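Local coordinates for protein putative hydrolase (Shewanella frigidimarina, PDB 3LHO) that probably acts as an iron(II)-dependent dioxygenase of the 2-oxoadipate dioxygenase/decarboxylase family, which forms 2-hydroxyglutarate, and here holds nickel at its metal site, at residues 37-42 / 166-171; 26-31 / 232-237. All coordinates share one frame; numbering follows the deposited sequence. Where two conformers were deposited one is given.

Contact 1 and contact 2 lie on the same side of the chain's centre, with their own centres about 9 Å apart, and they join at the nickel site. Strands 165-169 and 235-239 are neighbours in one mixed sheet, so 166-171 of contact 1 runs beside 232-237 of contact 2. Contact 1 supplies His41 and contact 2 supplies Glu235; His165 and three waters complete the metal's ligands. The two contacts also touch directly: Thr167 OG1 lies 2.7 Å from Glu235 OE1, a probable hydrogen bond, and Val168 CG2 packs 3.4 Å from Tyr234 OH. Along the chain, contact 1 is nested inside the loop that contact 2 closes.

Contact 1: 37-42 / 166-171; sequences IINDHI and FTVSIN. With NI (nickel (II) ion), chain B.
A classic beta bulge between strands 39-47 and 165-169 carries one ligand of the nickel site: Asp40 and His41 both face Thr167. Thr167 O takes a bond from Asp40 N at 2.6 Å and a weak one from His41 N, while Thr167 N returns a bond to His41 O (2.8 Å). Beyond the bulge, Ser169 N donates to Ile38 O at 3.0 Å, nearly straight (166°), and a water bridges Ile38 O to Ser169 O.

His41 shares a sheet face with Thr167, its CG lying between the backbone N and carbonyl carbon (chi1 69°). NE2 binds the nickel at 2.1 Å. ND1 donates nearly in plane to the anti lone pair of Asp40 OD2 (2.7 Å, 171°), which should fix the ring's rotation. Thr167 covers one ring face, its CB 3.6 Å from the centroid (CH-pi); its OG1 lies 3.0 Å from His41 NE2 without a hydrogen bond, its partner being Glu235 OE1. On the opposite sheet face, Ile42 CG2 lies over the Phe166 ring, 3.4 Å from its centroid, with Asn39 OD1 at the ring edge. Asp40 OD1 salt-bridges Arg239 and Lys93. Strand-borne His41, His165 and Glu235 around the metal are consistent with a glyoxalase-clan (VOC-like) centre.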
# COMPACT_ATOMS: atom_id res chain seq x y z
N ILE A 37 -16.94 -1.88 3.34
CA ILE A 37 -16.28 -3.14 3.63
C ILE A 37 -15.22 -2.77 4.65
O ILE A 37 -14.56 -1.75 4.49
CB ILE A 37 -15.58 -3.63 2.34
CG1 ILE A 37 -16.62 -4.16 1.35
CG2 ILE A 37 -14.57 -4.70 2.62
CD1 ILE A 37 -17.46 -5.23 1.93
N ILE A 38 -15.02 -3.59 5.69
CA ILE A 38 -13.94 -3.34 6.62
C ILE A 38 -12.58 -3.75 6.00
O ILE A 38 -12.39 -4.91 5.55
CB ILE A 38 -14.16 -4.09 7.98
CG1 ILE A 38 -15.48 -3.61 8.63
CG2 ILE A 38 -12.93 -3.90 8.90
CD1 ILE A 38 -15.54 -2.16 8.88
N ASN A 39 -11.63 -2.83 6.04
CA ASN A 39 -10.27 -3.12 5.56
C ASN A 39 -9.33 -3.61 6.68
O ASN A 39 -9.36 -3.10 7.80
CB ASN A 39 -9.71 -1.87 4.89
CG ASN A 39 -10.49 -1.48 3.65
OD1 ASN A 39 -10.99 -0.33 3.53
ND2 ASN A 39 -10.62 -2.41 2.73
N ASP A 40 -8.52 -4.61 6.38
CA ASP A 40 -7.46 -5.05 7.30
C ASP A 40 -6.35 -4.00 7.41
O ASP A 40 -5.86 -3.70 8.51
CB ASP A 40 -6.81 -6.35 6.77
CG ASP A 40 -5.73 -6.87 7.70
OD1 ASP A 40 -6.09 -7.29 8.81
OD2 ASP A 40 -4.51 -6.79 7.40
N HIS A 41 -5.95 -3.47 6.25
CA HIS A 41 -4.88 -2.48 6.19
C HIS A 41 -4.84 -1.74 4.89
O HIS A 41 -5.52 -2.13 3.91
CB HIS A 41 -3.48 -3.11 6.50
CG HIS A 41 -2.94 -4.08 5.48
ND1 HIS A 41 -3.19 -5.44 5.54
CD2 HIS A 41 -2.08 -3.90 4.44
CE1 HIS A 41 -2.54 -6.04 4.56
NE2 HIS A 41 -1.85 -5.13 3.89
N ILE A 42 -4.11 -0.61 4.93
CA ILE A 42 -3.54 0.06 3.76
C ILE A 42 -2.00 0.02 3.86
O ILE A 42 -1.40 -0.25 4.94
CB ILE A 42 -4.09 1.54 3.56
CG1 ILE A 42 -3.70 2.44 4.74
CG2 ILE A 42 -5.62 1.53 3.39
CD1 ILE A 42 -2.98 3.64 4.42
N PHE A 166 -5.11 -1.24 -0.76
CA PHE A 166 -6.02 -1.57 0.34
C PHE A 166 -6.16 -3.08 0.43
O PHE A 166 -6.10 -3.76 -0.59
CB PHE A 166 -7.38 -1.01 0.05
CG PHE A 166 -7.48 0.43 0.35
CD1 PHE A 166 -6.80 1.35 -0.44
CD2 PHE A 166 -8.28 0.88 1.40
CE1 PHE A 166 -6.91 2.71 -0.17
CE2 PHE A 166 -8.42 2.26 1.63
CZ PHE A 166 -7.68 3.15 0.89
N THR A 167 -6.38 -3.56 1.66
CA THR A 167 -6.59 -4.97 1.93
C THR A 167 -7.87 -5.22 2.71
O THR A 167 -8.03 -4.70 3.82
CB THR A 167 -5.41 -5.55 2.72
OG1 THR A 167 -4.20 -5.35 1.98
CG2 THR A 167 -5.66 -7.07 2.95
N VAL A 168 -8.78 -6.00 2.11
CA VAL A 168 -10.02 -6.41 2.73
C VAL A 168 -9.81 -7.37 3.87
O VAL A 168 -8.99 -8.28 3.77
CB VAL A 168 -10.97 -7.03 1.67
CG1 VAL A 168 -12.25 -7.54 2.32
CG2 VAL A 168 -11.28 -5.95 0.59
N SER A 169 -10.54 -7.15 4.97
CA SER A 169 -10.49 -8.04 6.08
C SER A 169 -11.50 -9.15 5.82
O SER A 169 -12.73 -8.92 5.88
CB SER A 169 -10.88 -7.33 7.39
OG SER A 169 -11.02 -8.28 8.43
N ILE A 170 -10.97 -10.35 5.56
CA ILE A 170 -11.79 -11.54 5.36
C ILE A 170 -12.50 -11.87 6.69
O ILE A 170 -13.68 -12.20 6.69
CB ILE A 170 -10.96 -12.75 4.85
CG1 ILE A 170 -10.44 -12.45 3.42
CG2 ILE A 170 -11.81 -14.03 4.84
CD1 ILE A 170 -9.40 -13.46 2.94
N ASN A 171 -11.77 -11.75 7.80
CA ASN A 171 -12.35 -11.92 9.14
C ASN A 171 -13.70 -11.23 9.25
O ASN A 171 -14.66 -11.81 9.73
CB ASN A 171 -11.43 -11.38 10.24
CG ASN A 171 -10.04 -12.05 10.26
OD1 ASN A 171 -9.29 -12.03 9.26
ND2 ASN A 171 -9.68 -12.62 11.40
NI NI B . -0.56 -5.71 2.29
O HOH W 1 -14.34 -6.90 5.46
O HOH W 2 -8.08 -9.14 9.05
O HOH W 3 1.11 -6.91 1.03
O HOH W 4 0.22 -7.19 3.45
O HOH W 5 1.38 -4.95 3.24

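Contact 2: 26-31 / 232-237; sequences KIHQLL and CFYEFA. With NI (nickel (II) ion), chain B.
Ile27 and Tyr234 make the close part of this contact, where helix 22-32 packs against 232-237. Ile27 CG2, anti to the backbone N, meets the edge of the tyrosine ring near its plane, 3.6 Å from Tyr234 CE2. The same methyl reaches the edge of the next aromatic ring, 3.9 Å from Phe236 CZ, so one branch is shared by two rings. Leu31, one turn further on, adds CD1 at 4.0 Å from Phe236 CE1, and Leu186 of helix 179-188 touches both Ile27 and Phe236.

The His28 side is looser. Tyr234 OH lies near the plane of the imidazole at its edge, and its nearest partners there are carbons, His28 CB at 3.7 Å and His28 CD2 at 3.8 Å. No hydrogen bond crosses the segments, and His28 is partly exposed, its ring also meeting Trp14. An alanine in place of Tyr234 would probably open a gap beside Ile27 and His28, leaving the isoleucine methyl with Phe236 as its remaining ring partner here.

Glu235, between Tyr234 and Phe236 in sequence, projects to the other side of the strand: its chain runs extended to CD, OE1 binds the nickel at 2.2 Å, and OE2 accepts from a metal-bound water at 2.6 Å. An inner strand of the mixed sheet thus packs its aromatics under helix 22-32 while Glu235 joins His41 and His165, consistent with a two-histidine, one-carboxylate centre of a glyoxalase-clan (VOC-like) fold.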
# COMPACT_ATOMS: atom_id res chain seq x y z
N LYS A 26 -14.66 -2.29 -8.35
CA LYS A 26 -15.62 -3.33 -8.74
C LYS A 26 -15.75 -4.42 -7.67
O LYS A 26 -16.86 -4.82 -7.32
CB LYS A 26 -15.26 -3.95 -10.09
CG LYS A 26 -15.33 -2.98 -11.25
CD LYS A 26 -14.99 -3.68 -12.56
CE LYS A 26 -14.98 -2.75 -13.76
NZ LYS A 26 -14.43 -3.43 -14.98
N ILE A 27 -14.62 -4.90 -7.16
CA ILE A 27 -14.63 -5.95 -6.14
C ILE A 27 -15.27 -5.42 -4.83
O ILE A 27 -16.00 -6.14 -4.17
CB ILE A 27 -13.24 -6.55 -5.94
CG1 ILE A 27 -12.82 -7.26 -7.24
CG2 ILE A 27 -13.21 -7.51 -4.71
CD1 ILE A 27 -11.36 -7.64 -7.33
N HIS A 28 -15.03 -4.15 -4.48
CA HIS A 28 -15.68 -3.53 -3.32
C HIS A 28 -17.21 -3.62 -3.45
O HIS A 28 -17.88 -4.06 -2.54
CB HIS A 28 -15.24 -2.06 -3.15
CG HIS A 28 -15.74 -1.42 -1.89
ND1 HIS A 28 -16.98 -0.82 -1.79
CD2 HIS A 28 -15.15 -1.26 -0.67
CE1 HIS A 28 -17.15 -0.34 -0.57
NE2 HIS A 28 -16.05 -0.59 0.13
N GLN A 29 -17.74 -3.21 -4.61
CA GLN A 29 -19.17 -3.34 -4.90
C GLN A 29 -19.64 -4.81 -4.84
O GLN A 29 -20.66 -5.11 -4.21
CB GLN A 29 -19.50 -2.68 -6.25
CG GLN A 29 -20.98 -2.65 -6.64
CD GLN A 29 -21.86 -1.92 -5.63
OE1 GLN A 29 -21.41 -0.99 -4.96
NE2 GLN A 29 -23.11 -2.34 -5.53
N LEU A 30 -18.89 -5.72 -5.46
CA LEU A 30 -19.23 -7.15 -5.43
C LEU A 30 -19.38 -7.74 -4.02
O LEU A 30 -20.37 -8.43 -3.73
CB LEU A 30 -18.18 -7.94 -6.20
CG LEU A 30 -18.29 -9.47 -6.29
CD1 LEU A 30 -19.40 -9.86 -7.28
CD2 LEU A 30 -16.97 -10.13 -6.74
N LEU A 31 -18.40 -7.49 -3.15
CA LEU A 31 -18.36 -8.06 -1.82
C LEU A 31 -19.28 -7.38 -0.81
O LEU A 31 -19.80 -8.01 0.11
CB LEU A 31 -16.90 -8.04 -1.30
CG LEU A 31 -15.90 -8.95 -2.03
CD1 LEU A 31 -14.47 -8.81 -1.45
CD2 LEU A 31 -16.37 -10.38 -1.96
N CYS A 232 -1.72 -0.81 -9.19
CA CYS A 232 -1.90 -1.50 -7.89
C CYS A 232 -2.77 -2.73 -8.02
O CYS A 232 -3.64 -2.80 -8.90
CB CYS A 232 -2.64 -0.59 -6.92
SG CYS A 232 -1.97 1.09 -6.74
N PHE A 233 -2.55 -3.69 -7.12
CA PHE A 233 -3.50 -4.72 -6.83
C PHE A 233 -4.39 -4.34 -5.62
O PHE A 233 -4.11 -3.39 -4.90
CB PHE A 233 -2.80 -6.06 -6.55
CG PHE A 233 -1.74 -6.00 -5.49
CD1 PHE A 233 -2.09 -5.92 -4.14
CD2 PHE A 233 -0.39 -6.06 -5.82
CE1 PHE A 233 -1.11 -5.86 -3.14
CE2 PHE A 233 0.59 -6.02 -4.85
CZ PHE A 233 0.22 -5.92 -3.49
N TYR A 234 -5.48 -5.12 -5.46
CA TYR A 234 -6.36 -5.14 -4.29
C TYR A 234 -6.09 -6.48 -3.60
O TYR A 234 -6.03 -7.51 -4.25
CB TYR A 234 -7.79 -5.09 -4.80
CG TYR A 234 -8.92 -4.69 -3.88
CD1 TYR A 234 -8.77 -3.73 -2.86
CD2 TYR A 234 -10.20 -5.22 -4.09
CE1 TYR A 234 -9.87 -3.36 -2.05
CE2 TYR A 234 -11.28 -4.83 -3.30
CZ TYR A 234 -11.11 -3.89 -2.30
OH TYR A 234 -12.20 -3.52 -1.54
N GLU A 235 -5.93 -6.43 -2.28
CA GLU A 235 -5.49 -7.55 -1.47
C GLU A 235 -6.59 -7.99 -0.48
O GLU A 235 -7.52 -7.24 -0.21
CB GLU A 235 -4.25 -7.12 -0.72
CG GLU A 235 -3.43 -8.23 -0.04
CD GLU A 235 -2.09 -7.70 0.49
OE1 GLU A 235 -2.11 -7.03 1.56
OE2 GLU A 235 -1.02 -7.92 -0.15
N PHE A 236 -6.46 -9.23 0.02
CA PHE A 236 -7.43 -9.88 0.93
C PHE A 236 -6.63 -10.57 2.00
O PHE A 236 -5.66 -11.23 1.70
CB PHE A 236 -8.32 -10.85 0.13
CG PHE A 236 -8.89 -10.21 -1.11
CD1 PHE A 236 -10.08 -9.52 -1.06
CD2 PHE A 236 -8.18 -10.22 -2.31
CE1 PHE A 236 -10.55 -8.86 -2.19
CE2 PHE A 236 -8.67 -9.56 -3.44
CZ PHE A 236 -9.84 -8.88 -3.37
N ALA A 237 -7.00 -10.40 3.26
CA ALA A 237 -6.25 -11.03 4.35
C ALA A 237 -7.18 -11.64 5.38
O ALA A 237 -8.16 -11.02 5.81
CB ALA A 237 -5.32 -9.98 5.04
NI NI B . -0.56 -5.71 2.29
O HOH W 3 1.11 -6.91 1.03
O HOH W 4 0.22 -7.19 3.45
O HOH W 5 1.38 -4.95 3.24